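Local structure of papillomavirus transcription factor E2 (Human papillomavirus type 18, 1QQH) at residues Q50-Y55 with Y66-S71; V88-L93 with W120-G125. The protein acts as a viral transcription factor, whose cashew-shaped N-terminal activation domain probably works by contacting other proteins during control of papillomavirus gene expression. The protein carries 1 engineered substitution. All coordinates share one frame; numbering follows the deposited sequence.

Contact 1. Residues Q50-Y55 with Y66-S71; sequences QTVQVY and YVAWDS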
ATOM      1  N   GLN A  50     -14.366 -11.216   8.143  1.00 43.34           N
ATOM      2  CA  GLN A  50     -15.395 -11.603   9.103  1.00 43.83           C
ATOM      3  C   GLN A  50     -15.343 -13.122   9.239  1.00 41.89           C
ATOM      4  O   GLN A  50     -15.270 -13.838   8.246  1.00 40.96           O
ATOM      5  CB  GLN A  50     -16.770 -11.178   8.595  1.00 47.71           C
ATOM      6  CG  GLN A  50     -17.697 -10.651   9.674  1.00 53.18           C
ATOM      7  CD  GLN A  50     -17.203  -9.344  10.256  1.00 55.54           C
ATOM      8  OE1 GLN A  50     -16.944  -8.388   9.521  1.00 57.11           O
ATOM      9  NE2 GLN A  50     -17.069  -9.293  11.582  1.00 57.94           N
ATOM     10  N   THR A  51     -15.389 -13.599  10.474  1.00 40.02           N
ATOM     11  CA  THR A  51     -15.322 -15.020  10.771  1.00 38.30           C
ATOM     12  C   THR A  51     -16.590 -15.810  10.500  1.00 36.37           C
ATOM     13  O   THR A  51     -17.657 -15.501  11.040  1.00 36.11           O
ATOM     14  CB  THR A  51     -14.953 -15.242  12.254  1.00 38.74           C
ATOM     15  OG1 THR A  51     -13.628 -14.771  12.483  1.00 40.72           O
ATOM     16  CG2 THR A  51     -15.022 -16.718  12.623  1.00 39.97           C
ATOM     17  N   VAL A  52     -16.463 -16.841   9.673  1.00 34.71           N
ATOM     18  CA  VAL A  52     -17.580 -17.725   9.374  1.00 34.98           C
ATOM     19  C   VAL A  52     -17.233 -19.080   9.987  1.00 37.17           C
ATOM     20  O   VAL A  52     -16.162 -19.632   9.722  1.00 36.65           O
ATOM     21  CB  VAL A  52     -17.786 -17.909   7.862  1.00 34.38           C
ATOM     22  CG1 VAL A  52     -18.791 -19.031   7.603  1.00 34.11           C
ATOM     23  CG2 VAL A  52     -18.291 -16.618   7.256  1.00 35.01           C
ATOM     24  N   GLN A  53     -18.125 -19.605  10.820  1.00 38.59           N
ATOM     25  CA  GLN A  53     -17.887 -20.897  11.455  1.00 40.18           C
ATOM     26  C   GLN A  53     -18.719 -21.981  10.802  1.00 39.54           C
ATOM     27  O   GLN A  53     -19.909 -21.797  10.557  1.00 38.53           O
ATOM     28  CB  GLN A  53     -18.255 -20.855  12.929  1.00 43.15           C
ATOM     29  CG  GLN A  53     -17.534 -19.832  13.744  1.00 47.60           C
ATOM     30  CD  GLN A  53     -18.081 -19.802  15.151  1.00 52.37           C
ATOM     31  OE1 GLN A  53     -19.260 -19.485  15.365  1.00 54.49           O
ATOM     32  NE2 GLN A  53     -17.238 -20.148  16.126  1.00 53.72           N
ATOM     33  N   VAL A  54     -18.087 -23.114  10.527  1.00 39.07           N
ATOM     34  CA  VAL A  54     -18.778 -24.236   9.923  1.00 39.18           C
ATOM     35  C   VAL A  54     -18.602 -25.456  10.808  1.00 41.16           C
ATOM     36  O   VAL A  54     -17.485 -25.801  11.193  1.00 40.89           O
ATOM     37  CB  VAL A  54     -18.222 -24.563   8.529  1.00 38.54           C
ATOM     38  CG1 VAL A  54     -18.910 -25.801   7.977  1.00 37.61           C
ATOM     39  CG2 VAL A  54     -18.441 -23.383   7.596  1.00 37.46           C
ATOM     40  N   TYR A  55     -19.715 -26.094  11.144  1.00 43.20           N
ATOM     41  CA  TYR A  55     -19.695 -27.292  11.972  1.00 45.89           C
ATOM     42  C   TYR A  55     -20.057 -28.479  11.087  1.00 46.08           C
ATOM     43  O   TYR A  55     -21.153 -28.533  10.533  1.00 44.66           O
ATOM     44  CB  TYR A  55     -20.708 -27.174  13.113  1.00 47.21           C
ATOM     45  CG  TYR A  55     -20.482 -25.984  14.013  1.00 50.06           C
ATOM     46  CD1 TYR A  55     -20.900 -24.709  13.636  1.00 52.07           C
ATOM     47  CD2 TYR A  55     -19.845 -26.128  15.239  1.00 51.63           C
ATOM     48  CE1 TYR A  55     -20.690 -23.606  14.466  1.00 53.17           C
ATOM     49  CE2 TYR A  55     -19.629 -25.035  16.077  1.00 53.59           C
ATOM     50  CZ  TYR A  55     -20.055 -23.779  15.685  1.00 53.81           C
ATOM     51  OH  TYR A  55     -19.848 -22.701  16.517  1.00 55.98           O
ATOM     52  N   TYR A  66     -13.664 -19.824   8.554  1.00 40.00           N
ATOM     53  CA  TYR A  66     -13.329 -19.213   7.275  1.00 37.82           C
ATOM     54  C   TYR A  66     -13.535 -17.719   7.364  1.00 36.17           C
ATOM     55  O   TYR A  66     -14.258 -17.229   8.233  1.00 35.52           O
ATOM     56  CB  TYR A  66     -14.189 -19.756   6.144  1.00 38.43           C
ATOM     57  CG  TYR A  66     -14.142 -21.244   6.037  1.00 39.28           C
ATOM     58  CD1 TYR A  66     -14.987 -22.039   6.813  1.00 37.95           C
ATOM     59  CD2 TYR A  66     -13.214 -21.872   5.214  1.00 39.94           C
ATOM     60  CE1 TYR A  66     -14.908 -23.404   6.776  1.00 38.23           C
ATOM     61  CE2 TYR A  66     -13.128 -23.257   5.171  1.00 39.91           C
ATOM     62  CZ  TYR A  66     -13.980 -24.008   5.961  1.00 39.34           C
ATOM     63  OH  TYR A  66     -13.896 -25.368   5.965  1.00 38.60           O
ATOM     64  N   VAL A  67     -12.901 -16.990   6.455  1.00 34.94           N
ATOM     65  CA  VAL A  67     -13.019 -15.545   6.460  1.00 33.05           C
ATOM     66  C   VAL A  67     -13.875 -15.043   5.319  1.00 32.87           C
ATOM     67  O   VAL A  67     -13.609 -15.332   4.150  1.00 32.12           O
ATOM     68  CB  VAL A  67     -11.632 -14.860   6.372  1.00 33.69           C
ATOM     69  CG1 VAL A  67     -11.802 -13.338   6.307  1.00 31.57           C
ATOM     70  CG2 VAL A  67     -10.787 -15.240   7.575  1.00 31.67           C
ATOM     71  N   ALA A  68     -14.914 -14.296   5.675  1.00 31.79           N
ATOM     72  CA  ALA A  68     -15.813 -13.694   4.697  1.00 31.29           C
ATOM     73  C   ALA A  68     -15.447 -12.213   4.685  1.00 30.74           C
ATOM     74  O   ALA A  68     -15.592 -11.523   5.693  1.00 31.59           O
ATOM     75  CB  ALA A  68     -17.253 -13.873   5.131  1.00 30.80           C
ATOM     76  N   TRP A  69     -14.968 -11.729   3.551  1.00 29.24           N
ATOM     77  CA  TRP A  69     -14.556 -10.336   3.433  1.00 30.34           C
ATOM     78  C   TRP A  69     -15.709  -9.350   3.245  1.00 30.18           C
ATOM     79  O   TRP A  69     -16.529  -9.508   2.346  1.00 29.59           O
ATOM     80  CB  TRP A  69     -13.565 -10.217   2.283  1.00 31.24           C
ATOM     81  CG  TRP A  69     -12.414 -11.181   2.423  1.00 31.53           C
ATOM     82  CD1 TRP A  69     -12.261 -12.384   1.789  1.00 30.25           C
ATOM     83  CD2 TRP A  69     -11.275 -11.031   3.281  1.00 31.76           C
ATOM     84  NE1 TRP A  69     -11.098 -12.986   2.199  1.00 30.86           N
ATOM     85  CE2 TRP A  69     -10.475 -12.180   3.115  1.00 30.85           C
ATOM     86  CE3 TRP A  69     -10.853 -10.034   4.173  1.00 32.91           C
ATOM     87  CZ2 TRP A  69      -9.279 -12.364   3.811  1.00 30.95           C
ATOM     88  CZ3 TRP A  69      -9.660 -10.216   4.865  1.00 31.48           C
ATOM     89  CH2 TRP A  69      -8.887 -11.375   4.678  1.00 32.43           C
ATOM     90  N   ASP A  70     -15.781  -8.333   4.102  1.00 32.41           N
ATOM     91  CA  ASP A  70     -16.852  -7.336   3.993  1.00 34.39           C
ATOM     92  C   ASP A  70     -16.846  -6.713   2.606  1.00 35.04           C
ATOM     93  O   ASP A  70     -17.896  -6.427   2.039  1.00 36.70           O
ATOM     94  CB  ASP A  70     -16.694  -6.222   5.031  1.00 36.15           C
ATOM     95  CG  ASP A  70     -17.176  -6.629   6.416  1.00 39.58           C
ATOM     96  OD1 ASP A  70     -17.940  -7.609   6.533  1.00 41.67           O
ATOM     97  OD2 ASP A  70     -16.802  -5.951   7.395  1.00 43.95           O
ATOM     98  N   SER A  71     -15.654  -6.512   2.056  1.00 35.12           N
ATOM     99  CA  SER A  71     -15.534  -5.911   0.743  1.00 34.88           C
ATOM    100  C   SER A  71     -14.559  -6.656  -0.137  1.00 33.44           C
ATOM    101  O   SER A  71     -13.419  -6.872   0.241  1.00 33.49           O
ATOM    102  CB  SER A  71     -15.085  -4.455   0.878  1.00 35.57           C
ATOM    103  OG  SER A  71     -15.991  -3.726   1.689  1.00 38.29           O
TER
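Tyr-66 turns its CG anti to the carbonyl carbon (chi1 -55°), and Val-54, with CG1 anti to the backbone N (chi1 176°), holds CG2 anti to the carbonyl carbon, where it meets the ring. The setting is an antiparallel beta hairpin of strands 45-56 and 63-75, strongly twisted: the short strand axes run 135° apart. Val-54 CG2 approaches Tyr-66 CE1 obliquely to 3.6 Å, a diagonal contact. On the same face Val-52 CG2 leans on Ala-68 CB, also at 3.6 Å, and further residues close over this apolar patch: Val-88 from strand 81-89, Val-122 and Phe-124 from strand 120-124. Thr-51 and Val-67 point to the opposite face, where Val-67 CG1 sits over the centre of the Trp-69 ring.

The ladder beneath follows the textbook alternation. Val-52 and Tyr-66 form a hydrogen-bonded pair, 2.7 Å from Val-52 N to Tyr-66 O and 2.8 Å from Tyr-66 N to Val-52 O; Thr-51 and Val-67 form the non-hydrogen-bonded pair. Beyond it Gln-50 N to Ala-68 O is weak, whereas Ala-68 N to Gln-50 O is nearly straight. Asp-70 and Ser-71 then face Lys-47 in a classic beta bulge. Gln-50 O, 2.6 Å from Ala-68 N, also receives a CA-H...O contact from Val-67 CA at 3.3 Å.

Contact 2. Residues V88-L93 with W120-G125; sequences VSHRGL and WEVHFG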
ATOM      1  N   VAL A  88     -22.334 -15.286   2.325  1.00 33.27           N
ATOM      2  CA  VAL A  88     -22.190 -16.507   3.093  1.00 33.04           C
ATOM      3  C   VAL A  88     -23.459 -17.352   3.011  1.00 34.03           C
ATOM      4  O   VAL A  88     -24.472 -17.010   3.618  1.00 33.32           O
ATOM      5  CB  VAL A  88     -21.916 -16.176   4.580  1.00 31.43           C
ATOM      6  CG1 VAL A  88     -21.706 -17.447   5.374  1.00 30.20           C
ATOM      7  CG2 VAL A  88     -20.709 -15.254   4.696  1.00 30.25           C
ATOM      8  N   SER A  89     -23.405 -18.451   2.267  1.00 33.52           N
ATOM      9  CA  SER A  89     -24.559 -19.343   2.153  1.00 33.79           C
ATOM     10  C   SER A  89     -24.155 -20.713   2.681  1.00 33.64           C
ATOM     11  O   SER A  89     -23.002 -20.925   3.040  1.00 32.05           O
ATOM     12  CB  SER A  89     -24.987 -19.492   0.699  1.00 34.13           C
ATOM     13  OG  SER A  89     -24.017 -20.228  -0.027  1.00 34.71           O
ATOM     14  N   HIS A  90     -25.104 -21.642   2.717  1.00 33.17           N
ATOM     15  CA  HIS A  90     -24.824 -22.993   3.188  1.00 32.07           C
ATOM     16  C   HIS A  90     -23.901 -23.678   2.180  1.00 31.66           C
ATOM     17  O   HIS A  90     -23.154 -24.584   2.530  1.00 29.94           O
ATOM     18  CB  HIS A  90     -26.130 -23.778   3.344  1.00 33.52           C
ATOM     19  CG  HIS A  90     -25.947 -25.159   3.894  1.00 34.53           C
ATOM     20  ND1 HIS A  90     -25.784 -26.266   3.086  1.00 35.03           N
ATOM     21  CD2 HIS A  90     -25.866 -25.608   5.169  1.00 34.63           C
ATOM     22  CE1 HIS A  90     -25.610 -27.336   3.842  1.00 34.53           C
ATOM     23  NE2 HIS A  90     -25.654 -26.965   5.108  1.00 35.18           N
ATOM     24  N   ARG A  91     -23.939 -23.222   0.931  1.00 32.19           N
ATOM     25  CA  ARG A  91     -23.088 -23.794  -0.107  1.00 32.47           C
ATOM     26  C   ARG A  91     -21.621 -23.346  -0.013  1.00 32.53           C
ATOM     27  O   ARG A  91     -20.716 -24.078  -0.416  1.00 32.76           O
ATOM     28  CB  ARG A  91     -23.633 -23.449  -1.497  1.00 33.52           C
ATOM     29  CG  ARG A  91     -22.665 -23.825  -2.612  1.00 37.47           C
ATOM     30  CD  ARG A  91     -23.216 -23.579  -4.007  1.00 41.20           C
ATOM     31  NE  ARG A  91     -22.144 -23.663  -4.995  1.00 45.18           N
ATOM     32  CZ  ARG A  91     -22.297 -23.452  -6.298  1.00 47.27           C
ATOM     33  NH1 ARG A  91     -23.491 -23.145  -6.790  1.00 48.56           N
ATOM     34  NH2 ARG A  91     -21.250 -23.538  -7.109  1.00 47.99           N
ATOM     35  N   GLY A  92     -21.385 -22.148   0.512  1.00 30.43           N
ATOM     36  CA  GLY A  92     -20.025 -21.656   0.622  1.00 29.77           C
ATOM     37  C   GLY A  92     -19.951 -20.142   0.602  1.00 29.60           C
ATOM     38  O   GLY A  92     -20.958 -19.464   0.836  1.00 28.99           O
ATOM     39  N   LEU A  93     -18.763 -19.604   0.333  1.00 28.84           N
ATOM     40  CA  LEU A  93     -18.578 -18.152   0.284  1.00 28.62           C
ATOM     41  C   LEU A  93     -18.430 -17.709  -1.158  1.00 28.59           C
ATOM     42  O   LEU A  93     -17.699 -18.320  -1.937  1.00 29.28           O
ATOM     43  CB  LEU A  93     -17.334 -17.732   1.059  1.00 27.65           C
ATOM     44  CG  LEU A  93     -17.208 -18.212   2.506  1.00 27.63           C
ATOM     45  CD1 LEU A  93     -15.947 -17.600   3.112  1.00 26.94           C
ATOM     46  CD2 LEU A  93     -18.442 -17.817   3.310  1.00 27.65           C
ATOM     47  N   TRP A 120     -23.323 -30.405   7.250  1.00 46.62           N
ATOM     48  CA  TRP A 120     -22.598 -29.329   7.906  1.00 43.66           C
ATOM     49  C   TRP A 120     -23.544 -28.184   8.214  1.00 43.56           C
ATOM     50  O   TRP A 120     -24.588 -28.038   7.579  1.00 43.05           O
ATOM     51  CB  TRP A 120     -21.428 -28.853   7.038  1.00 40.66           C
ATOM     52  CG  TRP A 120     -21.822 -28.110   5.806  1.00 37.68           C
ATOM     53  CD1 TRP A 120     -22.063 -26.769   5.699  1.00 36.10           C
ATOM     54  CD2 TRP A 120     -22.015 -28.658   4.500  1.00 36.70           C
ATOM     55  NE1 TRP A 120     -22.389 -26.452   4.409  1.00 34.17           N
ATOM     56  CE2 TRP A 120     -22.370 -27.591   3.650  1.00 33.84           C
ATOM     57  CE3 TRP A 120     -21.927 -29.952   3.965  1.00 36.17           C
ATOM     58  CZ2 TRP A 120     -22.636 -27.772   2.294  1.00 34.07           C
ATOM     59  CZ3 TRP A 120     -22.192 -30.134   2.621  1.00 35.88           C
ATOM     60  CH2 TRP A 120     -22.543 -29.047   1.795  1.00 35.80           C
ATOM     61  N   GLU A 121     -23.169 -27.380   9.200  1.00 43.51           N
ATOM     62  CA  GLU A 121     -23.972 -26.248   9.628  1.00 44.62           C
ATOM     63  C   GLU A 121     -23.120 -24.985   9.545  1.00 43.14           C
ATOM     64  O   GLU A 121     -21.980 -24.974  10.003  1.00 42.69           O
ATOM     65  CB  GLU A 121     -24.425 -26.483  11.066  1.00 47.74           C
ATOM     66  CG  GLU A 121     -25.777 -25.904  11.423  1.00 53.23           C
ATOM     67  CD  GLU A 121     -26.201 -26.278  12.836  1.00 55.99           C
ATOM     68  OE1 GLU A 121     -25.569 -25.789  13.804  1.00 56.56           O
ATOM     69  OE2 GLU A 121     -27.156 -27.070  12.976  1.00 57.43           O
ATOM     70  N   VAL A 122     -23.669 -23.925   8.965  1.00 42.48           N
ATOM     71  CA  VAL A 122     -22.934 -22.671   8.824  1.00 41.76           C
ATOM     72  C   VAL A 122     -23.419 -21.587   9.781  1.00 43.80           C
ATOM     73  O   VAL A 122     -24.617 -21.300   9.862  1.00 43.24           O
ATOM     74  CB  VAL A 122     -23.042 -22.116   7.383  1.00 39.04           C
ATOM     75  CG1 VAL A 122     -22.157 -20.902   7.236  1.00 37.43           C
ATOM     76  CG2 VAL A 122     -22.654 -23.185   6.375  1.00 38.29           C
ATOM     77  N   HIS A 123     -22.481 -20.986  10.505  1.00 45.71           N
ATOM     78  CA  HIS A 123     -22.801 -19.919  11.437  1.00 48.39           C
ATOM     79  C   HIS A 123     -22.039 -18.656  11.059  1.00 50.11           C
ATOM     80  O   HIS A 123     -20.833 -18.689  10.828  1.00 49.66           O
ATOM     81  CB  HIS A 123     -22.431 -20.312  12.870  1.00 50.14           C
ATOM     82  CG  HIS A 123     -23.264 -21.421  13.434  1.00 52.80           C
ATOM     83  ND1 HIS A 123     -23.292 -21.715  14.780  1.00 54.12           N
ATOM     84  CD2 HIS A 123     -24.090 -22.312  12.837  1.00 53.93           C
ATOM     85  CE1 HIS A 123     -24.101 -22.738  14.988  1.00 54.20           C
ATOM     86  NE2 HIS A 123     -24.599 -23.118  13.826  1.00 54.91           N
ATOM     87  N   PHE A 124     -22.751 -17.540  10.986  1.00 51.97           N
ATOM     88  CA  PHE A 124     -22.121 -16.274  10.657  1.00 54.43           C
ATOM     89  C   PHE A 124     -22.485 -15.309  11.768  1.00 56.82           C
ATOM     90  O   PHE A 124     -23.589 -14.758  11.793  1.00 57.58           O
ATOM     91  CB  PHE A 124     -22.630 -15.739   9.319  1.00 53.32           C
ATOM     92  CG  PHE A 124     -21.815 -14.596   8.774  1.00 53.67           C
ATOM     93  CD1 PHE A 124     -22.291 -13.830   7.715  1.00 53.70           C
ATOM     94  CD2 PHE A 124     -20.568 -14.290   9.310  1.00 53.91           C
ATOM     95  CE1 PHE A 124     -21.538 -12.778   7.197  1.00 53.58           C
ATOM     96  CE2 PHE A 124     -19.807 -13.237   8.797  1.00 53.72           C
ATOM     97  CZ  PHE A 124     -20.295 -12.481   7.741  1.00 53.21           C
ATOM     98  N   GLY A 125     -21.552 -15.110  12.693  1.00 58.73           N
ATOM     99  CA  GLY A 125     -21.811 -14.224  13.806  1.00 61.18           C
ATOM    100  C   GLY A 125     -22.855 -14.851  14.704  1.00 62.83           C
ATOM    101  O   GLY A 125     -22.653 -15.945  15.233  1.00 62.73           O
TER
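His-90 and Trp-120 join through a stack and two hydrogen bonds, each ring donating to the other residue's backbone carbonyl. Trp-120 NE1 reaches His-90 O at 2.8 Å, with the acceptor in the plane of the indole; His-90 NE2 reaches Trp-120 O at 2.9 Å from above the carbonyl plane. The imidazole forms an offset stack on the five-membered ring of Trp-120, planes only 11° apart, with His-90 CE1 3.3 Å from Trp-120 CE2. The two bonds and the stack together fix the rotation of both rings. Trp-120 CG lies between its own backbone N and carbonyl carbon (chi1 70°), a crowded position from which the indole lies against the imidazole face.

Beside this pair the contact turns apolar. Val-122 CG2 lies at the indole edge and packs on His-90 CA, while Val-122 CG1 meets Val-88 CG1 at 4.0 Å. Val-88 CG2 sits over the face of the Phe-124 ring, a CH-pi contact.

One shell out, the tight beta hairpin of strands 81-89 and 92-97 presents His-90 in its two-residue loop: Gly-92 O accepts from both Ser-89 N and Ser-89 OG, and Arg-91 reaches away to a salt bridge with Glu-106. No backbone-to-backbone hydrogen bond links the two segments. Ile-129 touches Val-88 and Phe-124, Met-135 of strand 134-136 also meets Phe-124, and helix 107-111 packs Phe-107 on Val-122 and Lys-108 and Cys-111 on Trp-120.

Contacts 1 and 2 lie about 8 Å apart, centre to centre, and reach the same antiparallel sheet in two different ways. Both are partly buried, but contact 1 is nearer the middle of the chain. It joins adjacent strands by backbone bonds, with side chains adding to the ladder. Contact 2 joins a hairpin turn and the end of the strand leading into it to a strand that is not its sheet neighbour, by ring stacking, side-chain donors and apolar contacts. Strand 45-56 ties them together: Gln-53 and Tyr-55 probably bond through their carbonyls to the backbone of His-123 and Glu-121, while Val-52 contributes to the apolar interior of both.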